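Local atomic coordinates of response regulator aspartate phosphatase I (Bacillus subtilis subsp. subtilis, PDB entry 4I1A), a protein that dephosphorylates the sporulation phosphotransferase Spo0F and activates the mobile element ICEBs1 by bringing about inactivation of its repressor ImmR. Residues Y151-M156 and M163-R168; E309-S314 and A345-E350. All blocks are in the same frame, centred on the assembly; numbering follows the deposited sequence.

Contact 1: residues Y151-M156 and M163-R168; sequences YVYYYM and MNYANR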
loop_
_atom_site.group_PDB
_atom_site.type_symbol
_atom_site.label_atom_id
_atom_site.label_comp_id
_atom_site.label_asym_id
_atom_site.label_seq_id
_atom_site.Cartn_x
_atom_site.Cartn_y
_atom_site.Cartn_z
ATOM N N TYR A 151 -4.423 12.394 -5.651
ATOM C CA TYR A 151 -4.997 11.074 -5.430
ATOM C C TYR A 151 -5.374 10.347 -6.727
ATOM O O TYR A 151 -5.064 9.167 -6.886
ATOM C CB TYR A 151 -6.203 11.173 -4.501
ATOM C CG TYR A 151 -6.629 9.843 -3.932
ATOM C CD1 TYR A 151 -5.927 9.257 -2.886
ATOM C CD2 TYR A 151 -7.728 9.167 -4.447
ATOM C CE1 TYR A 151 -6.311 8.030 -2.365
ATOM C CE2 TYR A 151 -8.119 7.942 -3.932
ATOM C CZ TYR A 151 -7.409 7.377 -2.891
ATOM O OH TYR A 151 -7.803 6.159 -2.380
ATOM N N VAL A 152 -6.047 11.027 -7.651
ATOM C CA VAL A 152 -6.367 10.376 -8.919
ATOM C C VAL A 152 -5.066 10.028 -9.659
ATOM O O VAL A 152 -4.933 8.942 -10.226
ATOM C CB VAL A 152 -7.329 11.225 -9.801
ATOM C CG1 VAL A 152 -6.895 12.655 -9.838
ATOM C CG2 VAL A 152 -7.411 10.652 -11.232
ATOM N N TYR A 153 -4.103 10.946 -9.618
ATOM C CA TYR A 153 -2.789 10.717 -10.195
ATOM C C TYR A 153 -2.085 9.521 -9.559
ATOM O O TYR A 153 -1.457 8.721 -10.261
ATOM C CB TYR A 153 -1.934 11.980 -10.091
ATOM C CG TYR A 153 -2.165 12.928 -11.240
ATOM C CD1 TYR A 153 -2.249 12.453 -12.546
ATOM C CD2 TYR A 153 -2.315 14.295 -11.026
ATOM C CE1 TYR A 153 -2.459 13.317 -13.616
ATOM C CE2 TYR A 153 -2.530 15.172 -12.091
ATOM C CZ TYR A 153 -2.602 14.674 -13.380
ATOM O OH TYR A 153 -2.817 15.533 -14.436
ATOM N N TYR A 154 -2.206 9.395 -8.240
ATOM C CA TYR A 154 -1.667 8.248 -7.517
ATOM C C TYR A 154 -2.345 6.946 -7.947
ATOM O O TYR A 154 -1.723 5.884 -7.954
ATOM C CB TYR A 154 -1.817 8.456 -6.007
ATOM C CG TYR A 154 -1.322 7.301 -5.165
ATOM C CD1 TYR A 154 0.012 6.905 -5.205
ATOM C CD2 TYR A 154 -2.184 6.613 -4.317
ATOM C CE1 TYR A 154 0.471 5.846 -4.441
ATOM C CE2 TYR A 154 -1.732 5.550 -3.539
ATOM C CZ TYR A 154 -0.404 5.171 -3.606
ATOM O OH TYR A 154 0.058 4.122 -2.838
ATOM N N TYR A 155 -3.619 7.032 -8.313
ATOM C CA TYR A 155 -4.357 5.852 -8.750
ATOM C C TYR A 155 -3.837 5.385 -10.110
ATOM O O TYR A 155 -3.742 4.187 -10.369
ATOM C CB TYR A 155 -5.858 6.157 -8.813
ATOM C CG TYR A 155 -6.774 4.946 -8.863
ATOM C CD1 TYR A 155 -7.051 4.305 -10.067
ATOM C CD2 TYR A 155 -7.380 4.459 -7.708
ATOM C CE1 TYR A 155 -7.894 3.202 -10.119
ATOM C CE2 TYR A 155 -8.226 3.361 -7.751
ATOM C CZ TYR A 155 -8.479 2.735 -8.958
ATOM O OH TYR A 155 -9.318 1.640 -9.005
ATOM N N MET A 156 -3.488 6.334 -10.970
ATOM C CA MET A 156 -2.999 6.004 -12.302
ATOM C C MET A 156 -1.489 5.852 -12.319
ATOM O O MET A 156 -0.881 5.772 -13.390
ATOM C CB MET A 156 -3.415 7.084 -13.289
ATOM C CG MET A 156 -4.811 7.572 -13.027
ATOM S SD MET A 156 -5.315 8.801 -14.217
ATOM C CE MET A 156 -5.307 7.800 -15.719
ATOM N N MET A 163 2.951 13.213 -6.730
ATOM C CA MET A 163 3.824 13.732 -5.688
ATOM C C MET A 163 3.937 15.252 -5.742
ATOM O O MET A 163 4.149 15.901 -4.720
ATOM C CB MET A 163 5.195 13.073 -5.765
ATOM C CG MET A 163 6.048 13.289 -4.533
ATOM S SD MET A 163 7.113 11.876 -4.234
ATOM C CE MET A 163 7.457 11.332 -5.905
ATOM N N ASN A 164 3.783 15.822 -6.933
ATOM C CA ASN A 164 3.784 17.273 -7.072
ATOM C C ASN A 164 2.544 17.872 -6.415
ATOM O O ASN A 164 2.640 18.784 -5.590
ATOM C CB ASN A 164 3.849 17.678 -8.542
ATOM C CG ASN A 164 4.046 19.185 -8.731
ATOM O OD1 ASN A 164 3.103 19.971 -8.607
ATOM N ND2 ASN A 164 5.278 19.587 -9.041
ATOM N N TYR A 165 1.378 17.344 -6.765
ATOM C CA TYR A 165 0.129 17.870 -6.228
ATOM C C TYR A 165 -0.027 17.573 -4.741
ATOM O O TYR A 165 -0.675 18.330 -4.020
ATOM C CB TYR A 165 -1.076 17.379 -7.039
ATOM C CG TYR A 165 -1.258 18.160 -8.327
ATOM C CD1 TYR A 165 -1.945 19.370 -8.341
ATOM C CD2 TYR A 165 -0.726 17.697 -9.526
ATOM C CE1 TYR A 165 -2.108 20.093 -9.521
ATOM C CE2 TYR A 165 -0.877 18.416 -10.706
ATOM C CZ TYR A 165 -1.569 19.612 -10.696
ATOM O OH TYR A 165 -1.725 20.319 -11.869
ATOM N N ALA A 166 0.583 16.485 -4.286
ATOM C CA ALA A 166 0.527 16.105 -2.877
ATOM C C ALA A 166 1.330 17.090 -2.043
ATOM O O ALA A 166 0.842 17.618 -1.038
ATOM C CB ALA A 166 1.057 14.695 -2.685
ATOM N N ASN A 167 2.563 17.344 -2.469
ATOM C CA ASN A 167 3.416 18.301 -1.767
ATOM C C ASN A 167 2.815 19.700 -1.651
ATOM O O ASN A 167 2.932 20.342 -0.599
ATOM C CB ASN A 167 4.816 18.356 -2.392
ATOM C CG ASN A 167 5.684 17.184 -1.967
ATOM O OD1 ASN A 167 5.727 16.824 -0.786
ATOM N ND2 ASN A 167 6.371 16.577 -2.926
ATOM N N ARG A 168 2.174 20.169 -2.722
ATOM C CA ARG A 168 1.558 21.499 -2.717
ATOM C C ARG A 168 0.453 21.570 -1.672
ATOM O O ARG A 168 0.324 22.566 -0.968
ATOM C CB ARG A 168 0.995 21.868 -4.095
ATOM C CG ARG A 168 2.039 22.161 -5.165
ATOM C CD ARG A 168 1.390 22.824 -6.372
ATOM N NE ARG A 168 0.607 24.000 -5.985
ATOM C CZ ARG A 168 1.045 25.257 -6.040
ATOM N NH1 ARG A 168 2.269 25.524 -6.480
ATOM N NH2 ARG A 168 0.254 26.256 -5.662
#

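Contact 2: residues E309-S314 and A345-E350; sequences EGLFFS and ADYFHE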
loop_
_atom_site.group_PDB
_atom_site.type_symbol
_atom_site.label_atom_id
_atom_site.label_comp_id
_atom_site.label_asym_id
_atom_site.label_seq_id
_atom_site.Cartn_x
_atom_site.Cartn_y
_atom_site.Cartn_z
ATOM N N GLU A 309 2.234 -20.316 2.908
ATOM C CA GLU A 309 2.049 -21.707 3.280
ATOM C C GLU A 309 2.882 -22.652 2.430
ATOM O O GLU A 309 3.531 -23.570 2.951
ATOM C CB GLU A 309 0.582 -22.109 3.170
ATOM C CG GLU A 309 0.329 -23.524 3.685
ATOM C CD GLU A 309 -1.135 -23.913 3.589
ATOM O OE1 GLU A 309 -1.945 -23.052 3.169
ATOM O OE2 GLU A 309 -1.470 -25.076 3.922
ATOM N N GLY A 310 2.863 -22.434 1.118
ATOM C CA GLY A 310 3.600 -23.308 0.218
ATOM C C GLY A 310 5.094 -23.105 0.393
ATOM O O GLY A 310 5.874 -24.037 0.276
ATOM N N LEU A 311 5.475 -21.864 0.668
ATOM C CA LEU A 311 6.858 -21.484 0.914
ATOM C C LEU A 311 7.360 -22.019 2.257
ATOM O O LEU A 311 8.452 -22.565 2.329
ATOM C CB LEU A 311 6.943 -19.950 0.909
ATOM C CG LEU A 311 7.896 -19.145 0.022
ATOM C CD1 LEU A 311 8.215 -19.823 -1.289
ATOM C CD2 LEU A 311 7.280 -17.777 -0.217
ATOM N N PHE A 312 6.578 -21.861 3.329
ATOM C CA PHE A 312 7.122 -22.086 4.679
ATOM C C PHE A 312 6.430 -23.132 5.552
ATOM O O PHE A 312 7.077 -23.739 6.412
ATOM C CB PHE A 312 7.162 -20.761 5.475
ATOM C CG PHE A 312 7.952 -19.658 4.804
ATOM C CD1 PHE A 312 9.325 -19.771 4.626
ATOM C CD2 PHE A 312 7.327 -18.504 4.369
ATOM C CE1 PHE A 312 10.049 -18.761 4.005
ATOM C CE2 PHE A 312 8.048 -17.497 3.748
ATOM C CZ PHE A 312 9.417 -17.625 3.574
ATOM N N PHE A 313 5.123 -23.314 5.370
ATOM C CA PHE A 313 4.311 -23.984 6.391
ATOM C C PHE A 313 3.647 -25.302 5.962
ATOM O O PHE A 313 2.727 -25.794 6.614
ATOM C CB PHE A 313 3.277 -22.994 6.939
ATOM C CG PHE A 313 3.897 -21.749 7.519
ATOM C CD1 PHE A 313 4.883 -21.838 8.496
ATOM C CD2 PHE A 313 3.522 -20.497 7.064
ATOM C CE1 PHE A 313 5.461 -20.695 9.028
ATOM C CE2 PHE A 313 4.103 -19.337 7.590
ATOM C CZ PHE A 313 5.065 -19.435 8.569
ATOM N N SER A 314 4.123 -25.858 4.860
ATOM C CA SER A 314 3.727 -27.182 4.419
ATOM C C SER A 314 5.036 -27.935 4.340
ATOM O O SER A 314 6.020 -27.536 4.973
ATOM C CB SER A 314 3.033 -27.122 3.056
ATOM O OG SER A 314 3.626 -26.141 2.210
ATOM N N ALA A 345 10.917 -16.253 -6.488
ATOM C CA ALA A 345 12.086 -16.540 -7.313
ATOM C C ALA A 345 13.383 -16.342 -6.540
ATOM O O ALA A 345 14.297 -17.170 -6.667
ATOM C CB ALA A 345 12.089 -15.692 -8.571
ATOM N N ASP A 346 13.475 -15.261 -5.749
ATOM C CA ASP A 346 14.705 -15.013 -4.977
ATOM C C ASP A 346 14.954 -16.142 -3.981
ATOM O O ASP A 346 16.063 -16.671 -3.861
ATOM C CB ASP A 346 14.669 -13.669 -4.233
ATOM C CG ASP A 346 14.752 -12.472 -5.168
ATOM O OD1 ASP A 346 15.025 -12.664 -6.377
ATOM O OD2 ASP A 346 14.533 -11.337 -4.695
ATOM N N TYR A 347 13.892 -16.508 -3.283
ATOM C CA TYR A 347 13.921 -17.563 -2.288
ATOM C C TYR A 347 14.416 -18.902 -2.849
ATOM O O TYR A 347 15.246 -19.568 -2.231
ATOM C CB TYR A 347 12.529 -17.702 -1.647
ATOM C CG TYR A 347 12.402 -18.886 -0.723
ATOM C CD1 TYR A 347 12.061 -20.145 -1.213
ATOM C CD2 TYR A 347 12.644 -18.754 0.636
ATOM C CE1 TYR A 347 11.953 -21.233 -0.371
ATOM C CE2 TYR A 347 12.551 -19.845 1.483
ATOM C CZ TYR A 347 12.199 -21.079 0.977
ATOM O OH TYR A 347 12.086 -22.171 1.829
ATOM N N PHE A 348 13.907 -19.296 -4.009
ATOM C CA PHE A 348 14.347 -20.537 -4.640
ATOM C C PHE A 348 15.780 -20.426 -5.171
ATOM O O PHE A 348 16.524 -21.415 -5.195
ATOM C CB PHE A 348 13.376 -20.973 -5.748
ATOM C CG PHE A 348 12.066 -21.501 -5.226
ATOM C CD1 PHE A 348 12.038 -22.378 -4.154
ATOM C CD2 PHE A 348 10.860 -21.080 -5.774
ATOM C CE1 PHE A 348 10.825 -22.852 -3.646
ATOM C CE2 PHE A 348 9.655 -21.545 -5.277
ATOM C CZ PHE A 348 9.638 -22.431 -4.210
ATOM N N HIS A 349 16.169 -19.227 -5.586
ATOM C CA HIS A 349 17.555 -18.993 -5.960
ATOM C C HIS A 349 18.481 -19.223 -4.760
ATOM O O HIS A 349 19.501 -19.899 -4.877
ATOM C CB HIS A 349 17.733 -17.583 -6.515
ATOM C CG HIS A 349 19.158 -17.201 -6.730
ATOM N ND1 HIS A 349 19.810 -17.381 -7.938
ATOM C CD2 HIS A 349 20.073 -16.650 -5.895
ATOM C CE1 HIS A 349 21.056 -16.960 -7.830
ATOM N NE2 HIS A 349 21.240 -16.512 -6.598
ATOM N N GLU A 350 18.103 -18.695 -3.597
ATOM C CA GLU A 350 18.918 -18.859 -2.396
ATOM C C GLU A 350 19.029 -20.318 -1.990
ATOM O O GLU A 350 20.043 -20.724 -1.439
ATOM C CB GLU A 350 18.379 -18.009 -1.237
ATOM C CG GLU A 350 18.609 -16.511 -1.412
ATOM C CD GLU A 350 20.090 -16.147 -1.538
ATOM O OE1 GLU A 350 20.927 -16.749 -0.823
ATOM O OE2 GLU A 350 20.411 -15.249 -2.349
#

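Contact 1: residues Y151-M156 and M163-R168
Tyr165 is the residue of 163-168 that meets 151-156, and it does so with one side of its ring against Tyr153. Tyr165 starts out toward 151-156, and a first torsion of -79° sets CG beside the backbone N and anti to the carbonyl carbon. From there the CD2-CE2 side of the ring lies next to the CD2-CE2 side of Tyr153. The closest pair is Tyr165 CE2 with Tyr153 CE2 at 3.9 Å, and Tyr165 CD2 lies 4.0 Å from Tyr153 CD2. The ring planes differ by 28°, yet with centroids 5.9 Å apart they are slid so far past each other that they barely overlap; this is lateral van der Waals contact, without a hydrogen bond across. Tyrosine suits position 165 because its carbons can pack while its hydroxyl reaches a polar partner: OH makes a weak hydrogen bond with Glu130. Tyr153 is the more deeply buried of the pair, and a broad ring suits its place because it can touch several neighbours besides Tyr165: it meets Phe161 edge-to-face and packs on Ile123 and Arg127 of helix 119-129. Farther along the second segment, Asn167 touches Val190 of helix 180-196. Helices 139-155 and 159-173 are joined by a short turn, and both segments fall within predicted TPR 2; the arrangement is that of a helical hairpin in a tetratricopeptide repeat domain.

Contact 2: residues E309-S314 and A345-E350
Leu311 and Phe312 both meet the Tyr347 ring from the same side of its plane, and all the contact across these segments is van der Waals in character. The aliphatic part centres on Leu311, whose CG sits over one face of the tyrosine ring. Its CD1 methyl is 3.9 Å from Tyr347 CD1 and 4.2 Å from Phe348 CZ; leucine suits the place as an apolar chain long enough to bring this single methyl to both rings. Tyr347 CG is anti to the backbone N (chi1 173°), carrying the ring out toward 309-314.

The aromatic part joins Phe312 CE1 to Tyr347 CE2 at 3.7 Å. Their planes are nearly perpendicular, at 86°, but the approach is oblique. An alanine in place of Tyr347 would be likely to open a gap beside Leu311 CG and CD1 and deprive the Phe312 ring of this aromatic neighbour.

No hydrogen bond crosses between the two segments. Within 309-314, Glu309 O accepts from Phe313 N and from Ser314 OG, the latter at 2.7 Å, and the two donors approach from opposite faces of its carbonyl plane. Serine's short hydroxyl can reach back to this carbonyl.

The local axes of 309-313 and 345-350 pass 12.2 Å apart at 40°, a spacing bridged by large side chains. Ile321 of helix 318-330 touches both Leu311 and Phe348, while Phe312 also packs on Tyr271 and Ala274 of helix 261-275. Across helix 334-351, Ala345 meets Tyr360 and Tyr361 of helix 354-373.

Contact 1 closes before contact 2 opens along the chain, and the two share no helix. Their centres are 36 Å apart on opposite sides of the chain's centre, with nearest atoms about 21 Å apart. Contact 1 joins helices 139-155 and 159-173, consecutive helices whose segments here both fall in predicted TPR 2. Contact 2 instead skips over helix 318-330 to bring helix 299-313 against helix 334-351, linking segments in predicted TPR 5 and TPR 6. Together they sample packing within one predicted repeat and between two others; as in TPR domains generally, such local packing between nearby helices builds up the helical array.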